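Local coordinates for virulence-associated protein I (PDB 3TRB), which probably binds DNA through a helix-turn-helix domain, as an antidote protein of the HigA family of addiction modules, at residues A[33-43]-A[57-66]. Numbering follows the deposited sequence.
Sequences LAKHLAIPTNR and DTALRLAKFF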
loop_
_atom_site.group_PDB
_atom_site.type_symbol
_atom_site.label_atom_id
_atom_site.label_comp_id
_atom_site.label_asym_id
_atom_site.label_seq_id
_atom_site.Cartn_x
_atom_site.Cartn_y
_atom_site.Cartn_z
ATOM N N LEU A 33 -0.931 -26.721 25.950
ATOM C CA LEU A 33 -0.658 -25.879 24.791
ATOM C C LEU A 33 0.741 -25.281 24.865
ATOM O O LEU A 33 1.476 -25.273 23.878
ATOM C CB LEU A 33 -1.697 -24.762 24.676
ATOM C CG LEU A 33 -1.495 -23.802 23.503
ATOM C CD1 LEU A 33 -1.492 -24.559 22.180
ATOM C CD2 LEU A 33 -2.556 -22.713 23.501
ATOM N N ALA A 34 1.102 -24.780 26.043
ATOM C CA ALA A 34 2.408 -24.168 26.253
ATOM C C ALA A 34 3.535 -25.134 25.901
ATOM O O ALA A 34 4.520 -24.747 25.273
ATOM C CB ALA A 34 2.544 -23.686 27.690
ATOM N N LYS A 35 3.388 -26.391 26.309
ATOM C CA LYS A 35 4.371 -27.417 25.973
ATOM C C LYS A 35 4.413 -27.669 24.469
ATOM O O LYS A 35 5.488 -27.789 23.882
ATOM C CB LYS A 35 4.078 -28.724 26.716
ATOM C CG LYS A 35 4.559 -28.747 28.157
ATOM C CD LYS A 35 4.454 -30.148 28.742
ATOM C CE LYS A 35 5.094 -30.229 30.119
ATOM N NZ LYS A 35 5.068 -31.617 30.661
ATOM N N HIS A 36 3.238 -27.752 23.853
ATOM C CA HIS A 36 3.140 -27.961 22.413
ATOM C C HIS A 36 3.806 -26.829 21.636
ATOM O O HIS A 36 4.462 -27.065 20.620
ATOM C CB HIS A 36 1.678 -28.093 21.983
ATOM C CG HIS A 36 1.061 -29.418 22.319
ATOM N ND1 HIS A 36 1.589 -30.614 21.890
ATOM C CD2 HIS A 36 -0.051 -29.728 23.026
ATOM C CE1 HIS A 36 0.837 -31.609 22.328
ATOM N NE2 HIS A 36 -0.165 -31.098 23.019
ATOM N N LEU A 37 3.633 -25.602 22.118
ATOM C CA LEU A 37 4.159 -24.427 21.430
ATOM C C LEU A 37 5.580 -24.098 21.869
ATOM O O LEU A 37 6.265 -23.300 21.230
ATOM C CB LEU A 37 3.256 -23.215 21.677
ATOM C CG LEU A 37 1.796 -23.350 21.238
ATOM C CD1 LEU A 37 1.041 -22.054 21.491
ATOM C CD2 LEU A 37 1.720 -23.739 19.773
ATOM N N ALA A 38 6.016 -24.718 22.962
ATOM C CA ALA A 38 7.338 -24.455 23.525
ATOM C C ALA A 38 7.464 -23.015 24.018
ATOM O O ALA A 38 8.450 -22.335 23.735
ATOM C CB ALA A 38 8.431 -24.777 22.514
ATOM N N ILE A 39 6.457 -22.558 24.755
ATOM C CA ILE A 39 6.475 -21.227 25.351
ATOM C C ILE A 39 6.035 -21.316 26.808
ATOM O O ILE A 39 5.382 -22.283 27.201
ATOM C CB ILE A 39 5.552 -20.248 24.594
ATOM C CG1 ILE A 39 4.110 -20.762 24.594
ATOM C CG2 ILE A 39 6.048 -20.035 23.171
ATOM C CD1 ILE A 39 3.143 -19.866 23.848
ATOM N N PRO A 40 6.395 -20.309 27.618
ATOM C CA PRO A 40 6.012 -20.319 29.034
ATOM C C PRO A 40 4.502 -20.432 29.193
ATOM O O PRO A 40 3.758 -19.832 28.415
ATOM C CB PRO A 40 6.492 -18.953 29.535
ATOM C CG PRO A 40 7.590 -18.575 28.605
ATOM C CD PRO A 40 7.183 -19.115 27.268
ATOM N N THR A 41 4.057 -21.201 30.182
ATOM C CA THR A 41 2.632 -21.331 30.457
ATOM C C THR A 41 2.042 -19.955 30.736
ATOM O O THR A 41 0.901 -19.672 30.375
ATOM C CB THR A 41 2.363 -22.255 31.662
ATOM O OG1 THR A 41 2.945 -23.541 31.422
ATOM C CG2 THR A 41 0.868 -22.416 31.884
ATOM N N ASN A 42 2.835 -19.102 31.377
ATOM C CA ASN A 42 2.425 -17.733 31.671
ATOM C C ASN A 42 1.971 -16.974 30.428
ATOM O O ASN A 42 1.003 -16.215 30.475
ATOM C CB ASN A 42 3.561 -16.973 32.356
ATOM C CG ASN A 42 3.804 -17.444 33.775
ATOM O OD1 ASN A 42 2.862 -17.658 34.540
ATOM N ND2 ASN A 42 5.070 -17.609 34.134
ATOM N N ARG A 43 2.675 -17.180 29.320
ATOM C CA ARG A 43 2.350 -16.502 28.070
ATOM C C ARG A 43 0.997 -16.953 27.529
ATOM O O ARG A 43 0.192 -16.135 27.083
ATOM C CB ARG A 43 3.442 -16.744 27.028
ATOM C CG ARG A 43 3.271 -15.944 25.748
ATOM C CD ARG A 43 4.453 -16.156 24.820
ATOM N NE ARG A 43 5.717 -15.850 25.484
ATOM C CZ ARG A 43 6.915 -16.174 25.007
ATOM N NH1 ARG A 43 7.022 -16.822 23.856
ATOM N NH2 ARG A 43 8.008 -15.851 25.685
ATOM N N ASP A 57 5.725 -14.016 16.640
ATOM C CA ASP A 57 6.337 -15.269 17.064
ATOM C C ASP A 57 5.283 -16.268 17.528
ATOM O O ASP A 57 5.327 -17.446 17.171
ATOM C CB ASP A 57 7.354 -15.021 18.178
ATOM C CG ASP A 57 8.012 -16.297 18.656
ATOM O OD1 ASP A 57 9.042 -16.692 18.070
ATOM O OD2 ASP A 57 7.494 -16.908 19.612
ATOM N N THR A 58 4.334 -15.793 18.326
ATOM C CA THR A 58 3.262 -16.647 18.822
ATOM C C THR A 58 2.360 -17.092 17.678
ATOM O O THR A 58 1.912 -18.238 17.639
ATOM C CB THR A 58 2.422 -15.932 19.888
ATOM O OG1 THR A 58 3.261 -15.569 20.991
ATOM C CG2 THR A 58 1.309 -16.841 20.383
ATOM N N ALA A 59 2.101 -16.182 16.744
ATOM C CA ALA A 59 1.271 -16.489 15.587
ATOM C C ALA A 59 1.870 -17.627 14.766
ATOM O O ALA A 59 1.154 -18.520 14.314
ATOM C CB ALA A 59 1.082 -15.249 14.725
ATOM N N LEU A 60 3.186 -17.589 14.579
ATOM C CA LEU A 60 3.885 -18.625 13.823
ATOM C C LEU A 60 3.791 -19.976 14.519
ATOM O O LEU A 60 3.628 -21.009 13.871
ATOM C CB LEU A 60 5.353 -18.244 13.621
ATOM C CG LEU A 60 5.648 -17.127 12.616
ATOM C CD1 LEU A 60 7.115 -16.734 12.668
ATOM C CD2 LEU A 60 5.255 -17.560 11.214
ATOM N N ARG A 61 3.893 -19.963 15.844
ATOM C CA ARG A 61 3.810 -21.191 16.625
ATOM C C ARG A 61 2.396 -21.767 16.595
ATOM O O ARG A 61 2.211 -22.968 16.401
ATOM C CB ARG A 61 4.269 -20.946 18.063
ATOM C CG ARG A 61 5.704 -20.449 18.160
ATOM C CD ARG A 61 6.127 -20.200 19.597
ATOM N NE ARG A 61 7.525 -19.785 19.672
ATOM C CZ ARG A 61 8.550 -20.628 19.728
ATOM N NH1 ARG A 61 8.335 -21.936 19.719
ATOM N NH2 ARG A 61 9.791 -20.163 19.793
ATOM N N LEU A 62 1.404 -20.900 16.784
ATOM C CA LEU A 62 0.004 -21.303 16.706
ATOM C C LEU A 62 -0.327 -21.857 15.325
ATOM O O LEU A 62 -1.040 -22.853 15.202
ATOM C CB LEU A 62 -0.914 -20.125 17.031
ATOM C CG LEU A 62 -0.964 -19.670 18.489
ATOM C CD1 LEU A 62 -1.698 -18.343 18.611
ATOM C CD2 LEU A 62 -1.618 -20.734 19.363
ATOM N N ALA A 63 0.194 -21.208 14.289
ATOM C CA ALA A 63 -0.042 -21.641 12.916
ATOM C C ALA A 63 0.481 -23.055 12.682
ATOM O O ALA A 63 -0.194 -23.882 12.069
ATOM C CB ALA A 63 0.601 -20.668 11.939
ATOM N N LYS A 64 1.684 -23.325 13.179
ATOM C CA LYS A 64 2.314 -24.632 13.020
ATOM C C LYS A 64 1.561 -25.706 13.801
ATOM O O LYS A 64 1.401 -26.830 13.329
ATOM C CB LYS A 64 3.774 -24.578 13.479
ATOM C CG LYS A 64 4.509 -25.912 13.419
ATOM C CD LYS A 64 4.821 -26.320 11.989
ATOM C CE LYS A 64 5.610 -27.622 11.943
ATOM N NZ LYS A 64 6.930 -27.501 12.622
ATOM N N PHE A 65 1.097 -25.355 14.996
ATOM C CA PHE A 65 0.400 -26.311 15.848
ATOM C C PHE A 65 -1.013 -26.612 15.359
ATOM O O PHE A 65 -1.402 -27.774 15.246
ATOM C CB PHE A 65 0.358 -25.816 17.294
ATOM C CG PHE A 65 -0.409 -26.716 18.223
ATOM C CD1 PHE A 65 0.114 -27.937 18.612
ATOM C CD2 PHE A 65 -1.646 -26.335 18.718
ATOM C CE1 PHE A 65 -0.585 -28.765 19.471
ATOM C CE2 PHE A 65 -2.349 -27.158 19.577
ATOM C CZ PHE A 65 -1.817 -28.375 19.954
ATOM N N PHE A 66 -1.780 -25.562 15.075
ATOM C CA PHE A 66 -3.176 -25.717 14.670
ATOM C C PHE A 66 -3.339 -25.960 13.171
ATOM O O PHE A 66 -4.430 -26.286 12.704
ATOM C CB PHE A 66 -4.011 -24.504 15.103
ATOM C CG PHE A 66 -4.269 -24.444 16.582
ATOM C CD1 PHE A 66 -5.155 -25.324 17.178
ATOM C CD2 PHE A 66 -3.629 -23.507 17.375
ATOM C CE1 PHE A 66 -5.394 -25.275 18.538
ATOM C CE2 PHE A 66 -3.865 -23.454 18.737
ATOM C CZ PHE A 66 -4.749 -24.339 19.318
HETATM O O HOH W 1 5.581 -16.675 21.584
#
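Phe65 CE1 lies over one face of the His36 imidazole, toward its rim and 3.4 Å from CG of His36, in an offset stack with the planes 29° apart. Phe65 has its CG anti to the backbone N (chi1 177°), which swings the ring out to His36; Leu33 CD1 meets the same ring obliquely, 3.8 Å from Phe65 CE2, and Phe65 CD2 sits over the centre of one Phe66 face. Asp57 OD2 lies in the Arg61 guanidinium plane at its edge and accepts the NE hydrogen of Arg61 on its syn side, a 2.9 Å salt bridge; Ala38 O stands over one face, toward the rim. Pro40 CD covers one face of the Arg43 guanidinium. Helix 30-37 ends in a Schellman motif with Ala38 at positive phi, and this is the turn of the helix-turn-helix, which leads into helix 41-48. Segments 33-37 and 57-66 run nearly at right angles, their axes 97° apart. Arg61 NH1 reaches the turn with a weak, far from straight hydrogen bond to Leu37 O (2.9 Å), and Glu96 of the second subunit forms a salt bridge with the same nitrogen. Ile39 CG2 rests 3.6 Å from Arg61 CD. Leu37 sets both methyls against helix 56-66, CD2 3.5 Å from Phe65 CB and CD1 at Leu62 CD2. Arg43 NH1 donates to a water that in turn donates to Asp57 OD2 and also hydrogen-bonds Thr58 OG1.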